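Side-chain contact in Wnt inhibitor of Dorsal protein (Drosophila melanogaster, PDB 4KRR), which probably acts as a secreted Wnt ligand of frizzled receptors, here represented by its N-terminal domain and linker: residues A[38-41]-A[42-46]. Residues are numbered along the deposited sequence; the frame is centred on the assembly and turned at random.
Sequences DFVQ and KNSKP
F39 and N43, one helical turn apart, meet ring to amide: ND2 of N43 sits over one face of the phenyl ring, 3.3 Å from F39 CE2, with the amide plane turned 80° from the ring. With CG of F39 anti to the backbone N (chi1 -179°), the ring projects from the helix, tilted modestly toward its C-terminal end, and presents one face to that nitrogen. The amide has partners at both ends: the hydrogen bond from ND2 to S62 OG helps to set its rotation about chi2, while OD1 bonds to a glycerol that probably comes from the crystallisation liquor.

The charged pair D38 and K42 is looser. K42 runs its aliphatic chain past the carboxylate of D38, bringing CE to 3.2 Å from D38 OD2, yet NZ stays 4.1 Å from that oxygen, beyond a salt bridge. The bend at chi4 (-59°) turns the ammonium aside, and its salt bridge goes to D55; D38 OD2 instead accepts a hydrogen bond from W32 NE1. The two opposite charges probably still favour each other through space.

All this lies on the last turns of helix 36-44, a surface helix of the Wnt N-terminal domain. F39 and N43 touch helices 8-26 and 53-75, and K42 also meets the latter at V58, while V40, Q41 and S44 are exposed.

Backbone bonds of the alpha-helical i to i+4 kind tie the turns together, the amides of K42, N43, S44 and K45 each reaching the carbonyl four residues back. The carbonyl of V40 also takes a weak bond from N43 N. K45 N still donates in helical fashion, 2.9 Å from Q41 O, although K45 is where the chain leaves helical geometry, and its CB passes alongside the Q41 side chain, 3.8 Å from OE1.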
ATOM      1  N   ASP A  38      -9.927  15.567  -5.041  1.00 43.08           N
ATOM      2  CA  ASP A  38     -10.633  14.302  -5.196  1.00 45.23           C
ATOM      3  C   ASP A  38      -9.935  13.162  -4.461  1.00 45.07           C
ATOM      4  O   ASP A  38     -10.589  12.264  -3.934  1.00 37.06           O
ATOM      5  CB  ASP A  38     -10.789  13.948  -6.677  1.00 43.13           C
ATOM      6  CG  ASP A  38     -11.689  12.745  -6.893  1.00 46.69           C
ATOM      7  OD1 ASP A  38     -12.690  12.615  -6.157  1.00 52.75           O
ATOM      8  OD2 ASP A  38     -11.398  11.931  -7.794  1.00 51.35           O
ATOM      9  N   PHE A  39      -8.606  13.195  -4.438  1.00 41.49           N
ATOM     10  CA  PHE A  39      -7.830  12.158  -3.767  1.00 32.83           C
ATOM     11  C   PHE A  39      -8.120  12.153  -2.272  1.00 30.63           C
ATOM     12  O   PHE A  39      -8.351  11.103  -1.677  1.00 36.40           O
ATOM     13  CB  PHE A  39      -6.329  12.362  -4.008  1.00 37.48           C
ATOM     14  CG  PHE A  39      -5.464  11.311  -3.365  1.00 33.66           C
ATOM     15  CD1 PHE A  39      -5.172  10.134  -4.031  1.00 36.86           C
ATOM     16  CD2 PHE A  39      -4.945  11.502  -2.092  1.00 40.05           C
ATOM     17  CE1 PHE A  39      -4.379   9.167  -3.444  1.00 36.80           C
ATOM     18  CE2 PHE A  39      -4.155  10.537  -1.499  1.00 35.38           C
ATOM     19  CZ  PHE A  39      -3.871   9.367  -2.176  1.00 28.01           C
ATOM     20  N   VAL A  40      -8.100  13.339  -1.672  1.00 32.86           N
ATOM     21  CA  VAL A  40      -8.366  13.487  -0.246  1.00 42.22           C
ATOM     22  C   VAL A  40      -9.804  13.101   0.096  1.00 37.99           C
ATOM     23  O   VAL A  40     -10.050  12.416   1.087  1.00 44.14           O
ATOM     24  CB  VAL A  40      -8.082  14.929   0.225  1.00 44.86           C
ATOM     25  CG1 VAL A  40      -8.576  15.141   1.648  1.00 54.24           C
ATOM     26  CG2 VAL A  40      -6.592  15.235   0.120  1.00 45.52           C
ATOM     27  N   GLN A  41     -10.746  13.536  -0.734  1.00 37.63           N
ATOM     28  CA  GLN A  41     -12.161  13.257  -0.504  1.00 39.31           C
ATOM     29  C   GLN A  41     -12.470  11.765  -0.630  1.00 36.98           C
ATOM     30  O   GLN A  41     -13.299  11.230   0.106  1.00 42.69           O
ATOM     31  CB  GLN A  41     -13.032  14.084  -1.456  1.00 36.59           C
ATOM     32  CG  GLN A  41     -14.502  13.692  -1.491  1.00 37.06           C
ATOM     33  CD  GLN A  41     -15.227  13.954  -0.181  1.00 51.83           C
ATOM     34  OE1 GLN A  41     -16.244  13.321   0.109  1.00 54.43           O
ATOM     35  NE2 GLN A  41     -14.718  14.895   0.609  1.00 40.70           N
ATOM     36  N   LYS A  42     -11.792  11.098  -1.560  1.00 33.43           N
ATOM     37  CA  LYS A  42     -11.911   9.650  -1.705  1.00 30.11           C
ATOM     38  C   LYS A  42     -11.394   8.923  -0.466  1.00 45.03           C
ATOM     39  O   LYS A  42     -11.860   7.835  -0.140  1.00 42.96           O
ATOM     40  CB  LYS A  42     -11.158   9.156  -2.945  1.00 37.40           C
ATOM     41  CG  LYS A  42     -11.899   9.352  -4.262  1.00 47.89           C
ATOM     42  CD  LYS A  42     -11.164   8.665  -5.409  1.00 49.13           C
ATOM     43  CE  LYS A  42     -11.836   8.924  -6.751  1.00 40.63           C
ATOM     44  NZ  LYS A  42     -13.247   8.450  -6.775  1.00 56.53           N
ATOM     45  N   ASN A  43     -10.427   9.521   0.220  1.00 43.19           N
ATOM     46  CA  ASN A  43      -9.887   8.918   1.434  1.00 43.06           C
ATOM     47  C   ASN A  43     -10.695   9.267   2.681  1.00 36.51           C
ATOM     48  O   ASN A  43     -10.724   8.500   3.644  1.00 43.18           O
ATOM     49  CB  ASN A  43      -8.414   9.290   1.621  1.00 42.83           C
ATOM     50  CG  ASN A  43      -7.478   8.338   0.901  1.00 48.95           C
ATOM     51  OD1 ASN A  43      -7.621   7.119   0.999  1.00 45.94           O
ATOM     52  ND2 ASN A  43      -6.518   8.889   0.166  1.00 42.38           N
ATOM     53  N   SER A  44     -11.351  10.423   2.655  1.00 35.73           N
ATOM     54  CA  SER A  44     -12.164  10.871   3.780  1.00 37.89           C
ATOM     55  C   SER A  44     -13.552  10.232   3.768  1.00 47.27           C
ATOM     56  O   SER A  44     -14.185  10.089   4.813  1.00 49.85           O
ATOM     57  CB  SER A  44     -12.286  12.397   3.784  1.00 48.74           C
ATOM     58  OG  SER A  44     -11.031  13.012   4.014  1.00 51.68           O
ATOM     59  N   LYS A  45     -14.022   9.859   2.581  1.00 32.97           N
ATOM     60  CA  LYS A  45     -15.302   9.172   2.432  1.00 33.35           C
ATOM     61  C   LYS A  45     -15.240   8.211   1.248  1.00 34.99           C
ATOM     62  O   LYS A  45     -15.784   8.495   0.181  1.00 37.76           O
ATOM     63  CB  LYS A  45     -16.436  10.183   2.235  1.00 35.84           C
ATOM     64  CG  LYS A  45     -17.837   9.583   2.283  1.00 37.03           C
ATOM     65  CD  LYS A  45     -18.898  10.636   1.991  1.00 43.93           C
ATOM     66  CE  LYS A  45     -20.304  10.059   2.083  1.00 52.09           C
ATOM     67  NZ  LYS A  45     -20.541   8.980   1.086  1.00 59.23           N
ATOM     68  N   PRO A  46     -14.564   7.067   1.431  1.00 35.02           N
ATOM     69  CA  PRO A  46     -14.367   6.117   0.332  1.00 33.14           C
ATOM     70  C   PRO A  46     -15.661   5.446  -0.103  1.00 40.12           C
ATOM     71  O   PRO A  46     -16.528   5.171   0.725  1.00 36.83           O
ATOM     72  CB  PRO A  46     -13.400   5.088   0.929  1.00 37.90           C
ATOM     73  CG  PRO A  46     -13.643   5.151   2.393  1.00 41.51           C
ATOM     74  CD  PRO A  46     -13.977   6.585   2.695  1.00 52.17           C
TER